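Local coordinates for RNA-induced transcriptional silencing complex protein tas3 (Schizosaccharomyces pombe, PDB 3D1B) that joins ago1 and chp1 in the core of the RITS complex, acting in RNA interference needed for heterochromatin formation and accurate chromosome segregation, at residues A[24-29]-A[116-121]; A[31-36]-A[62-67]; A[36-41]-A[57-62]; A[75-80]-A[107-112]. All blocks are in the same frame, centred on the assembly; numbering follows the deposited sequence.

Interaction 1: A[24-29]-A[116-121]; sequences SLSFFQ and LKEASI
Glu118 and Ser26 meet through their first torsions: CG of Glu118 stands anti to its backbone N (chi1 -156°), while OG of Ser26 lies beside its own backbone N (chi1 -62°). Because this torsion keeps OG next to the N-H, both donors of Ser26 can face one carboxylate, and the two oxygens of Glu118 divide them. Ser26 N gives a nearly straight bond to OE1 of Glu118 at 2.6 Å, and Ser26 OG donates to OE2 of Glu118, also at 2.6 Å. Both donors arrive on the syn side, 23° out of the carboxylate plane. A two-point grip of this kind restricts rotation of the acid about its last bond.

OE1 carries a further load, because a water molecule donates to Glu118 OE1 at 2.7 Å and accepts from Phe27 N at 2.9 Å. Two successive N-H groups at the start of the short helix 26-29 are thus served by one acid, directly and through water, and its negative charge is probably stabilised by that helix end. Beside this polar grip lies an apolar strip. The side chains of Leu25 and Glu118 pass in opposite directions, and Leu25 CD2 comes to 4.1 Å from Ala119 CB.

Among the neighbouring helices, 109-122 is held here to the chain that follows helix 14-23: Leu25 also touches Leu122, Ala119 packs on Phe90 and Val94 of helix 89-105, and the Phe27 ring touches Ile98 of helix 89-105 and Ile115 of helix 109-122.

Interaction 2: A[31-36]-A[62-67]; sequences NSSCAE and ASEKFP
Ser33 and Ala62 share the hydrogen bond of this contact, Ser33 OG donating to Ala62 O at 2.7 Å. The hydroxyl sits between its backbone N and carbonyl carbon (chi1 59°), and from there it approaches the carbonyl with a C=O...donor angle of 129°, standing 43° above the carbonyl plane. The Glu64 side chain lies against the same serine, its CG 3.6 Å from Ser33 OG. Deeper in, Cys34 SG rests 3.7 Å from Ser63 CB. Next to them the buried side chain of Asn31 packs against the backbone of Glu64 and Lys65, passing the Lys65 side chain in the opposite direction. An alanine here would probably open a gap beside that backbone and leave Glu64 and Lys65 without the amide now beside their main chain.

In the next shell, a water accepts from Ser33 N at 3.1 Å and donates to Glu64 OE1 at 3.1 Å. Ser63 OG is turned to Phe60 O, Phe27 packs on Ser63 and Phe28 on Cys34, while Leu74 of the second subunit touches Ala62. The chemistry is therefore that of a loop fastened to a helix start: a hydroxyl and a water make the bonds between them, and the carboxylate of Glu64, reaching the first turn of helix 32-46 through water, would probably be favoured by the partial positive charge of the helix start.

Interaction 3: A[36-41]-A[57-62]; sequences EALVKV and QLVFSA
Ala37 and Ala62 touch where two successive helices, 32-46 and 52-60, pack as an antiparallel helical hairpin. The backbones come closest at this end: Ala37 CA and Val59 CA are 5.4 Å apart, a separation that the small side chain of Ala37 permits, and Ala37 CB meets Ala62 CB at 3.7 Å. Val59 packs beside them, its CG2, anti to the carbonyl carbon, lying 3.9 Å from Leu38 CA and reaching CD1 of the same leucine.

Farther along the hairpin the chains diverge, Val41 CA and Leu58 CA being 7.3 Å apart, and longer side chains have to bridge the distance. Val41 does so with both branches, CG2 against Leu58 CB and CG1 against Leu58 CD1, while Ile50 of the connecting loop touches both residues. The outer side of helix 32-46 carries the exposed Glu36 and Val39. The second subunit closes part of the margin, with its Leu74 on Ala37, its Leu78 on Lys40 and its Tyr99 on Leu58. No hydrogen bond crosses between 36-41 and 57-62; near the end of helix 52-60, Ser61 OG instead turns back on its own chain and donates to Leu58 O at 2.6 Å.

Interaction 4: A[75-80]-A[107-112]; sequences PEQLMF and LSLDFA
Gln77 and Leu109 mark the nearest approach of the two backbones, their CA atoms 7.4 Å apart, where helix 74-84 and the beginning of helix 109-122 run in broadly the same direction. Residues 75-80 are fully helical, with Phe80 N bonded to Glu76 O. Residues 107-112 enter a helix: Ser108 occupies the N-cap position, and its carbonyl receives Ala112 N at 2.9 Å, closing the first turn.

From that turn Leu109 projects toward helix 74-84. Its CG is anti to the backbone N (chi1 -166°), and the two methyls beyond it have different tasks. CD2 settles on the backbone of helix 74-84, 3.4 Å from Glu76 O and 3.7 Å from Glu76 CB, with Gln77 CG alongside. CD1 lies over one face of the Phe80 ring in a CH-pi contact, 4.1 Å from the ring centroid and 27° off the normal, nearest to Phe80 CG. Three residues on, Ala112 CB meets Phe80 CE1 at 4.1 Å. An alanine in place of Phe80 would probably leave Leu109 CD1 without the ring face it rests on and open a gap beside Ala112.

No hydrogen bond crosses the contact; polar bonds lie beside it, where Gln72 bonds to Leu109 N and to Leu107 O. Helix 89-105 completes the setting: its Tyr99 meets the Phe80 ring with the planes at about 20°, and its Ile98 and Val102 touch Ala112, so that helices 74-84, 89-105 and 109-122 come together around Phe80.

In the fold
The four contacts of this C-terminal alpha motif illustrate how chemistry follows place in an all-helical fold. Interaction 3, the most buried, is purely apolar between helices; interaction 4 also lacks cross-segment hydrogen bonds but is more exposed, on the opposite side of the chain's centre. Interactions 1 and 2 are partly buried and depend on hydrogen bonds and bridging water at helix starts. Interactions 2 and 3 both use helix 32-46 and share Ala62, whereas 1 and 4 both use helix 109-122. Phe27 of interaction 1 touches all three others, at Ser63, Phe60 and Phe111, and Pro67 O to Ser108 N (2.9 Å) probably bonds interaction 2 to interaction 4. The second subunit reaches interactions 2 and 3.

Interaction 1: A[24-29]-A[116-121]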
loop_
_atom_site.group_PDB
_atom_site.type_symbol
_atom_site.label_atom_id
_atom_site.label_comp_id
_atom_site.label_asym_id
_atom_site.label_seq_id
_atom_site.Cartn_x
_atom_site.Cartn_y
_atom_site.Cartn_z
ATOM N N SER A 24 17.519 7.629 7.342
ATOM C CA SER A 24 18.924 7.800 6.969
ATOM C C SER A 24 19.169 8.004 5.475
ATOM O O SER A 24 20.295 8.277 5.064
ATOM C CB SER A 24 19.738 6.602 7.456
ATOM O OG SER A 24 19.629 6.464 8.868
ATOM N N LEU A 25 18.128 7.855 4.661
ATOM C CA LEU A 25 18.279 8.055 3.219
ATOM C C LEU A 25 18.473 9.535 2.941
ATOM O O LEU A 25 17.754 10.367 3.481
ATOM C CB LEU A 25 17.034 7.566 2.477
ATOM C CG LEU A 25 16.860 6.051 2.432
ATOM C CD1 LEU A 25 15.475 5.708 1.898
ATOM C CD2 LEU A 25 17.949 5.443 1.556
ATOM N N SER A 26 19.437 9.858 2.087
ATOM C CA SER A 26 19.704 11.250 1.752
ATOM C C SER A 26 18.454 11.913 1.190
ATOM O O SER A 26 18.168 13.079 1.476
ATOM C CB SER A 26 20.843 11.336 0.735
ATOM O OG SER A 26 22.036 10.797 1.282
ATOM N N PHE A 27 17.706 11.159 0.390
ATOM C CA PHE A 27 16.482 11.664 -0.217
ATOM C C PHE A 27 15.472 12.076 0.851
ATOM O O PHE A 27 14.766 13.072 0.706
ATOM C CB PHE A 27 15.895 10.587 -1.136
ATOM C CG PHE A 27 14.646 11.003 -1.863
ATOM C CD1 PHE A 27 14.627 12.147 -2.658
ATOM C CD2 PHE A 27 13.490 10.228 -1.771
ATOM C CE1 PHE A 27 13.472 12.515 -3.355
ATOM C CE2 PHE A 27 12.331 10.585 -2.462
ATOM C CZ PHE A 27 12.325 11.733 -3.256
ATOM N N PHE A 28 15.398 11.302 1.928
ATOM C CA PHE A 28 14.480 11.610 3.013
ATOM C C PHE A 28 14.971 12.860 3.743
ATOM O O PHE A 28 14.194 13.769 4.036
ATOM C CB PHE A 28 14.427 10.441 4.002
ATOM C CG PHE A 28 13.504 10.669 5.167
ATOM C CD1 PHE A 28 12.163 10.292 5.102
ATOM C CD2 PHE A 28 13.978 11.258 6.338
ATOM C CE1 PHE A 28 11.304 10.494 6.191
ATOM C CE2 PHE A 28 13.131 11.465 7.430
ATOM C CZ PHE A 28 11.793 11.082 7.360
ATOM N N GLN A 29 16.272 12.902 4.008
ATOM C CA GLN A 29 16.872 14.014 4.743
ATOM C C GLN A 29 16.959 15.336 3.990
ATOM O O GLN A 29 17.302 16.355 4.586
ATOM C CB GLN A 29 18.258 13.610 5.257
ATOM C CG GLN A 29 18.230 12.350 6.106
ATOM C CD GLN A 29 19.493 12.144 6.921
ATOM O OE1 GLN A 29 20.560 12.633 6.564
ATOM N NE2 GLN A 29 19.378 11.395 8.015
ATOM N N LEU A 116 18.301 3.828 -4.425
ATOM C CA LEU A 116 18.258 2.386 -4.225
ATOM C C LEU A 116 19.607 1.864 -3.740
ATOM O O LEU A 116 19.670 1.019 -2.847
ATOM C CB LEU A 116 17.871 1.676 -5.530
ATOM C CG LEU A 116 17.917 0.144 -5.454
ATOM C CD1 LEU A 116 16.860 -0.368 -4.488
ATOM C CD2 LEU A 116 17.696 -0.444 -6.843
ATOM N N LYS A 117 20.682 2.374 -4.330
ATOM C CA LYS A 117 22.022 1.946 -3.953
ATOM C C LYS A 117 22.298 2.301 -2.496
ATOM O O LYS A 117 22.925 1.533 -1.765
ATOM C CB LYS A 117 23.065 2.608 -4.855
ATOM C CG LYS A 117 24.485 2.132 -4.594
ATOM C CD LYS A 117 24.659 0.664 -4.963
ATOM C CE LYS A 117 25.708 -0.004 -4.085
ATOM N NZ LYS A 117 26.980 0.771 -4.043
ATOM N N GLU A 118 21.819 3.465 -2.073
ATOM C CA GLU A 118 22.019 3.909 -0.701
ATOM C C GLU A 118 21.230 3.006 0.243
ATOM O O GLU A 118 21.724 2.608 1.300
ATOM C CB GLU A 118 21.555 5.357 -0.560
ATOM C CG GLU A 118 22.192 6.114 0.574
ATOM C CD GLU A 118 21.789 7.575 0.572
ATOM O OE1 GLU A 118 20.617 7.862 0.868
ATOM O OE2 GLU A 118 22.642 8.433 0.261
ATOM N N ALA A 119 20.001 2.674 -0.144
ATOM C CA ALA A 119 19.157 1.816 0.678
ATOM C C ALA A 119 19.788 0.438 0.840
ATOM O O ALA A 119 19.752 -0.151 1.924
ATOM C CB ALA A 119 17.770 1.683 0.052
ATOM N N SER A 120 20.362 -0.078 -0.242
ATOM C CA SER A 120 20.990 -1.392 -0.204
ATOM C C SER A 120 22.181 -1.383 0.746
ATOM O O SER A 120 22.408 -2.345 1.483
ATOM C CB SER A 120 21.449 -1.798 -1.606
ATOM O OG SER A 120 21.982 -3.113 -1.600
ATOM N N ILE A 121 22.943 -0.292 0.722
ATOM C CA ILE A 121 24.111 -0.154 1.588
ATOM C C ILE A 121 23.697 -0.077 3.061
ATOM O O ILE A 121 24.323 -0.694 3.925
ATOM C CB ILE A 121 24.928 1.105 1.210
ATOM C CG1 ILE A 121 25.590 0.892 -0.156
ATOM C CG2 ILE A 121 25.982 1.399 2.275
ATOM C CD1 ILE A 121 26.300 2.119 -0.706
HETATM O O HOH W 1 18.675 8.643 -0.802
#

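Interaction 2: A[31-36]-A[62-67]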
loop_
_atom_site.group_PDB
_atom_site.type_symbol
_atom_site.label_atom_id
_atom_site.label_comp_id
_atom_site.label_asym_id
_atom_site.label_seq_id
_atom_site.Cartn_x
_atom_site.Cartn_y
_atom_site.Cartn_z
ATOM N N ASN A 31 14.291 16.238 2.107
ATOM C CA ASN A 31 12.878 16.571 1.938
ATOM C C ASN A 31 12.157 16.676 3.273
ATOM O O ASN A 31 11.636 15.680 3.784
ATOM C CB ASN A 31 12.166 15.517 1.087
ATOM C CG ASN A 31 12.513 15.620 -0.379
ATOM O OD1 ASN A 31 13.487 15.033 -0.846
ATOM N ND2 ASN A 31 11.719 16.382 -1.116
ATOM N N SER A 32 12.115 17.877 3.839
ATOM C CA SER A 32 11.445 18.068 5.120
ATOM C C SER A 32 9.998 17.602 5.025
ATOM O O SER A 32 9.406 17.192 6.020
ATOM C CB SER A 32 11.481 19.538 5.536
ATOM O OG SER A 32 10.732 20.333 4.638
ATOM N N SER A 33 9.432 17.673 3.823
ATOM C CA SER A 33 8.053 17.247 3.607
ATOM C C SER A 33 7.919 15.750 3.874
ATOM O O SER A 33 6.866 15.284 4.299
ATOM C CB SER A 33 7.604 17.567 2.176
ATOM O OG SER A 33 8.432 16.931 1.220
ATOM N N CYS A 34 8.986 14.998 3.621
ATOM C CA CYS A 34 8.960 13.562 3.878
ATOM C C CYS A 34 9.008 13.318 5.383
ATOM O O CYS A 34 8.336 12.431 5.896
ATOM C CB CYS A 34 10.144 12.864 3.206
ATOM S SG CYS A 34 9.964 12.693 1.413
ATOM N N ALA A 35 9.814 14.105 6.091
ATOM C CA ALA A 35 9.913 13.956 7.539
ATOM C C ALA A 35 8.555 14.281 8.158
ATOM O O ALA A 35 8.082 13.586 9.060
ATOM C CB ALA A 35 10.995 14.892 8.093
ATOM N N GLU A 36 7.929 15.342 7.654
ATOM C CA GLU A 36 6.624 15.766 8.137
ATOM C C GLU A 36 5.574 14.692 7.864
ATOM O O GLU A 36 4.695 14.442 8.688
ATOM C CB GLU A 36 6.225 17.081 7.464
ATOM C CG GLU A 36 6.960 18.296 8.022
ATOM C CD GLU A 36 7.208 19.374 6.981
ATOM O OE1 GLU A 36 6.289 19.667 6.186
ATOM O OE2 GLU A 36 8.325 19.939 6.967
ATOM N N ALA A 62 5.114 12.448 -0.666
ATOM C CA ALA A 62 5.165 13.820 -0.174
ATOM C C ALA A 62 6.439 14.550 -0.579
ATOM O O ALA A 62 6.572 15.746 -0.321
ATOM C CB ALA A 62 5.032 13.839 1.348
ATOM N N SER A 63 7.368 13.840 -1.212
ATOM C CA SER A 63 8.630 14.448 -1.627
ATOM C C SER A 63 8.379 15.551 -2.643
ATOM O O SER A 63 7.473 15.455 -3.466
ATOM C CB SER A 63 9.566 13.394 -2.224
ATOM O OG SER A 63 8.990 12.789 -3.366
ATOM N N GLU A 64 9.194 16.599 -2.582
ATOM C CA GLU A 64 9.047 17.732 -3.487
ATOM C C GLU A 64 10.356 18.025 -4.208
ATOM O O GLU A 64 10.364 18.636 -5.275
ATOM C CB GLU A 64 8.637 18.978 -2.693
ATOM C CG GLU A 64 7.494 18.756 -1.715
ATOM C CD GLU A 64 7.293 19.929 -0.770
ATOM O OE1 GLU A 64 8.305 20.479 -0.280
ATOM O OE2 GLU A 64 6.128 20.293 -0.503
ATOM N N LYS A 65 11.461 17.573 -3.626
ATOM C CA LYS A 65 12.773 17.845 -4.190
ATOM C C LYS A 65 13.507 16.679 -4.835
ATOM O O LYS A 65 13.952 15.761 -4.153
ATOM C CB LYS A 65 13.664 18.464 -3.109
ATOM C CG LYS A 65 13.060 19.711 -2.477
ATOM C CD LYS A 65 14.136 20.617 -1.897
ATOM C CE LYS A 65 14.440 20.286 -0.454
ATOM N NZ LYS A 65 15.892 20.416 -0.139
ATOM N N PHE A 66 13.641 16.739 -6.157
ATOM C CA PHE A 66 14.348 15.710 -6.907
ATOM C C PHE A 66 14.476 16.061 -8.384
ATOM O O PHE A 66 13.648 16.786 -8.939
ATOM C CB PHE A 66 13.651 14.348 -6.751
ATOM C CG PHE A 66 12.182 14.364 -7.080
ATOM C CD1 PHE A 66 11.738 14.232 -8.390
ATOM C CD2 PHE A 66 11.238 14.485 -6.065
ATOM C CE1 PHE A 66 10.369 14.216 -8.682
ATOM C CE2 PHE A 66 9.870 14.470 -6.346
ATOM C CZ PHE A 66 9.434 14.334 -7.657
ATOM N N PRO A 67 15.536 15.563 -9.034
ATOM C CA PRO A 67 15.750 15.832 -10.457
ATOM C C PRO A 67 14.648 15.200 -11.301
ATOM O O PRO A 67 14.139 14.122 -10.979
ATOM C CB PRO A 67 17.125 15.231 -10.721
ATOM C CG PRO A 67 17.216 14.137 -9.716
ATOM C CD PRO A 67 16.638 14.762 -8.482
HETATM O O HOH W 2 10.578 18.976 1.199
#

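Interaction 3: A[36-41]-A[57-62]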
loop_
_atom_site.group_PDB
_atom_site.type_symbol
_atom_site.label_atom_id
_atom_site.label_comp_id
_atom_site.label_asym_id
_atom_site.label_seq_id
_atom_site.Cartn_x
_atom_site.Cartn_y
_atom_site.Cartn_z
ATOM N N GLU A 36 7.929 15.342 7.654
ATOM C CA GLU A 36 6.624 15.766 8.137
ATOM C C GLU A 36 5.574 14.692 7.864
ATOM O O GLU A 36 4.695 14.442 8.688
ATOM C CB GLU A 36 6.225 17.081 7.464
ATOM C CG GLU A 36 6.960 18.296 8.022
ATOM C CD GLU A 36 7.208 19.374 6.981
ATOM O OE1 GLU A 36 6.289 19.667 6.186
ATOM O OE2 GLU A 36 8.325 19.939 6.967
ATOM N N ALA A 37 5.673 14.058 6.699
ATOM C CA ALA A 37 4.732 13.011 6.313
ATOM C C ALA A 37 4.870 11.787 7.218
ATOM O O ALA A 37 3.874 11.188 7.632
ATOM C CB ALA A 37 4.973 12.620 4.856
ATOM N N LEU A 38 6.104 11.414 7.535
ATOM C CA LEU A 38 6.328 10.254 8.389
ATOM C C LEU A 38 5.667 10.445 9.753
ATOM O O LEU A 38 5.107 9.505 10.318
ATOM C CB LEU A 38 7.827 10.002 8.568
ATOM C CG LEU A 38 8.184 8.777 9.413
ATOM C CD1 LEU A 38 7.593 7.515 8.785
ATOM C CD2 LEU A 38 9.694 8.667 9.522
ATOM N N VAL A 39 5.718 11.666 10.275
ATOM C CA VAL A 39 5.118 11.952 11.574
ATOM C C VAL A 39 3.624 11.639 11.572
ATOM O O VAL A 39 3.095 11.097 12.546
ATOM C CB VAL A 39 5.330 13.435 11.975
ATOM C CG1 VAL A 39 4.488 13.778 13.199
ATOM C CG2 VAL A 39 6.799 13.677 12.263
ATOM N N LYS A 40 2.953 11.968 10.472
ATOM C CA LYS A 40 1.517 11.732 10.353
ATOM C C LYS A 40 1.185 10.297 9.949
ATOM O O LYS A 40 0.148 9.760 10.337
ATOM C CB LYS A 40 0.902 12.688 9.323
ATOM C CG LYS A 40 1.138 14.170 9.585
ATOM C CD LYS A 40 0.194 15.013 8.737
ATOM C CE LYS A 40 0.479 16.506 8.844
ATOM N NZ LYS A 40 1.427 16.980 7.790
ATOM N N VAL A 41 2.074 9.683 9.175
ATOM C CA VAL A 41 1.872 8.324 8.682
ATOM C C VAL A 41 2.199 7.205 9.660
ATOM O O VAL A 41 1.460 6.223 9.758
ATOM C CB VAL A 41 2.710 8.075 7.401
ATOM C CG1 VAL A 41 2.638 6.611 7.004
ATOM C CG2 VAL A 41 2.212 8.954 6.261
ATOM N N GLN A 57 5.609 4.221 0.549
ATOM C CA GLN A 57 4.884 4.818 -0.560
ATOM C C GLN A 57 4.249 6.148 -0.160
ATOM O O GLN A 57 4.321 7.125 -0.904
ATOM C CB GLN A 57 3.811 3.848 -1.074
ATOM C CG GLN A 57 3.321 4.175 -2.477
ATOM C CD GLN A 57 2.438 3.080 -3.057
ATOM O OE1 GLN A 57 2.594 1.907 -2.727
ATOM N NE2 GLN A 57 1.521 3.458 -3.936
ATOM N N LEU A 58 3.638 6.193 1.021
ATOM C CA LEU A 58 2.995 7.410 1.489
ATOM C C LEU A 58 3.999 8.522 1.741
ATOM O O LEU A 58 3.802 9.662 1.308
ATOM C CB LEU A 58 2.195 7.124 2.764
ATOM C CG LEU A 58 0.967 6.249 2.507
ATOM C CD1 LEU A 58 0.301 5.876 3.822
ATOM C CD2 LEU A 58 -0.005 7.010 1.611
ATOM N N VAL A 59 5.081 8.183 2.432
ATOM C CA VAL A 59 6.109 9.160 2.749
ATOM C C VAL A 59 6.766 9.737 1.502
ATOM O O VAL A 59 6.921 10.954 1.377
ATOM C CB VAL A 59 7.182 8.540 3.662
ATOM C CG1 VAL A 59 8.375 9.474 3.777
ATOM C CG2 VAL A 59 6.586 8.281 5.042
ATOM N N PHE A 60 7.148 8.878 0.566
ATOM C CA PHE A 60 7.783 9.385 -0.643
ATOM C C PHE A 60 6.824 10.178 -1.527
ATOM O O PHE A 60 7.259 11.022 -2.316
ATOM C CB PHE A 60 8.424 8.240 -1.436
ATOM C CG PHE A 60 9.624 7.638 -0.761
ATOM C CD1 PHE A 60 10.473 8.426 0.010
ATOM C CD2 PHE A 60 9.927 6.292 -0.921
ATOM C CE1 PHE A 60 11.607 7.878 0.614
ATOM C CE2 PHE A 60 11.061 5.738 -0.321
ATOM C CZ PHE A 60 11.898 6.536 0.447
ATOM N N SER A 61 5.523 9.936 -1.392
ATOM C CA SER A 61 4.547 10.661 -2.204
ATOM C C SER A 61 4.532 12.137 -1.822
ATOM O O SER A 61 4.013 12.975 -2.564
ATOM C CB SER A 61 3.138 10.077 -2.028
ATOM O OG SER A 61 2.557 10.468 -0.790
ATOM N N ALA A 62 5.114 12.448 -0.666
ATOM C CA ALA A 62 5.165 13.820 -0.174
ATOM C C ALA A 62 6.439 14.550 -0.579
ATOM O O ALA A 62 6.572 15.746 -0.321
ATOM C CB ALA A 62 5.032 13.839 1.348
#

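Interaction 4: A[75-80]-A[107-112]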
loop_
_atom_site.group_PDB
_atom_site.type_symbol
_atom_site.label_atom_id
_atom_site.label_comp_id
_atom_site.label_asym_id
_atom_site.label_seq_id
_atom_site.Cartn_x
_atom_site.Cartn_y
_atom_site.Cartn_z
ATOM N N PRO A 75 14.294 0.756 -22.311
ATOM C CA PRO A 75 15.337 -0.211 -21.951
ATOM C C PRO A 75 15.953 0.032 -20.572
ATOM O O PRO A 75 16.146 -0.906 -19.800
ATOM C CB PRO A 75 16.361 -0.053 -23.076
ATOM C CG PRO A 75 15.516 0.308 -24.242
ATOM C CD PRO A 75 14.546 1.318 -23.651
ATOM N N GLU A 76 16.267 1.287 -20.266
ATOM C CA GLU A 76 16.860 1.604 -18.970
ATOM C C GLU A 76 15.885 1.310 -17.835
ATOM O O GLU A 76 16.288 0.878 -16.753
ATOM C CB GLU A 76 17.293 3.070 -18.912
ATOM C CG GLU A 76 18.527 3.381 -19.754
ATOM C CD GLU A 76 18.198 3.686 -21.202
ATOM O OE1 GLU A 76 17.348 2.987 -21.795
ATOM O OE2 GLU A 76 18.802 4.630 -21.752
ATOM N N GLN A 77 14.602 1.542 -18.082
ATOM C CA GLN A 77 13.611 1.278 -17.050
ATOM C C GLN A 77 13.461 -0.214 -16.825
ATOM O O GLN A 77 13.258 -0.658 -15.694
ATOM C CB GLN A 77 12.273 1.908 -17.425
ATOM C CG GLN A 77 12.355 3.421 -17.462
ATOM C CD GLN A 77 11.001 4.069 -17.521
ATOM O OE1 GLN A 77 10.219 3.988 -16.570
ATOM N NE2 GLN A 77 10.704 4.716 -18.644
ATOM N N LEU A 78 13.573 -0.994 -17.897
ATOM C CA LEU A 78 13.464 -2.443 -17.764
ATOM C C LEU A 78 14.677 -2.996 -17.023
ATOM O O LEU A 78 14.555 -3.911 -16.215
ATOM C CB LEU A 78 13.336 -3.104 -19.140
ATOM C CG LEU A 78 12.047 -2.752 -19.890
ATOM C CD1 LEU A 78 12.032 -3.456 -21.242
ATOM C CD2 LEU A 78 10.845 -3.161 -19.067
ATOM N N MET A 79 15.850 -2.433 -17.285
ATOM C CA MET A 79 17.054 -2.892 -16.604
ATOM C C MET A 79 16.942 -2.522 -15.125
ATOM O O MET A 79 17.398 -3.266 -14.256
ATOM C CB MET A 79 18.295 -2.245 -17.219
ATOM C CG MET A 79 19.602 -2.953 -16.880
ATOM S SD MET A 79 19.613 -4.674 -17.442
ATOM C CE MET A 79 19.490 -4.447 -19.151
ATOM N N PHE A 80 16.334 -1.371 -14.842
ATOM C CA PHE A 80 16.157 -0.927 -13.456
ATOM C C PHE A 80 15.285 -1.932 -12.713
ATOM O O PHE A 80 15.576 -2.298 -11.574
ATOM C CB PHE A 80 15.484 0.450 -13.405
ATOM C CG PHE A 80 15.195 0.939 -12.006
ATOM C CD1 PHE A 80 16.157 1.648 -11.283
ATOM C CD2 PHE A 80 13.966 0.675 -11.403
ATOM C CE1 PHE A 80 15.899 2.084 -9.980
ATOM C CE2 PHE A 80 13.699 1.110 -10.091
ATOM C CZ PHE A 80 14.669 1.813 -9.385
ATOM N N LEU A 107 10.497 11.384 -11.907
ATOM C CA LEU A 107 11.714 11.448 -11.111
ATOM C C LEU A 107 12.791 10.753 -11.943
ATOM O O LEU A 107 12.565 9.678 -12.494
ATOM C CB LEU A 107 11.506 10.747 -9.755
ATOM C CG LEU A 107 12.678 10.743 -8.764
ATOM C CD1 LEU A 107 12.158 10.732 -7.333
ATOM C CD2 LEU A 107 13.558 9.528 -9.016
ATOM N N SER A 108 13.955 11.382 -12.053
ATOM C CA SER A 108 15.057 10.840 -12.848
ATOM C C SER A 108 15.480 9.427 -12.451
ATOM O O SER A 108 15.780 9.166 -11.287
ATOM C CB SER A 108 16.261 11.776 -12.752
ATOM O OG SER A 108 17.382 11.194 -13.382
ATOM N N LEU A 109 15.530 8.523 -13.427
ATOM C CA LEU A 109 15.914 7.137 -13.151
ATOM C C LEU A 109 17.314 7.036 -12.532
ATOM O O LEU A 109 17.543 6.224 -11.637
ATOM C CB LEU A 109 15.847 6.297 -14.431
ATOM C CG LEU A 109 15.898 4.778 -14.233
ATOM C CD1 LEU A 109 14.637 4.320 -13.502
ATOM C CD2 LEU A 109 16.011 4.074 -15.581
ATOM N N ASP A 110 18.255 7.853 -13.002
ATOM C CA ASP A 110 19.603 7.812 -12.444
ATOM C C ASP A 110 19.558 8.139 -10.955
ATOM O O ASP A 110 20.280 7.541 -10.159
ATOM C CB ASP A 110 20.523 8.813 -13.147
ATOM C CG ASP A 110 20.748 8.472 -14.605
ATOM O OD1 ASP A 110 21.031 7.294 -14.902
ATOM O OD2 ASP A 110 20.649 9.388 -15.452
ATOM N N PHE A 111 18.706 9.092 -10.587
ATOM C CA PHE A 111 18.557 9.501 -9.191
ATOM C C PHE A 111 17.927 8.350 -8.403
ATOM O O PHE A 111 18.338 8.049 -7.273
ATOM C CB PHE A 111 17.668 10.746 -9.118
ATOM C CG PHE A 111 17.584 11.366 -7.750
ATOM C CD1 PHE A 111 18.684 12.019 -7.198
ATOM C CD2 PHE A 111 16.397 11.328 -7.027
ATOM C CE1 PHE A 111 18.594 12.631 -5.940
ATOM C CE2 PHE A 111 16.297 11.935 -5.772
ATOM C CZ PHE A 111 17.398 12.587 -5.231
ATOM N N ALA A 112 16.932 7.702 -9.001
ATOM C CA ALA A 112 16.271 6.579 -8.348
ATOM C C ALA A 112 17.299 5.490 -8.053
ATOM O O ALA A 112 17.275 4.877 -6.994
ATOM C CB ALA A 112 15.163 6.026 -9.238
#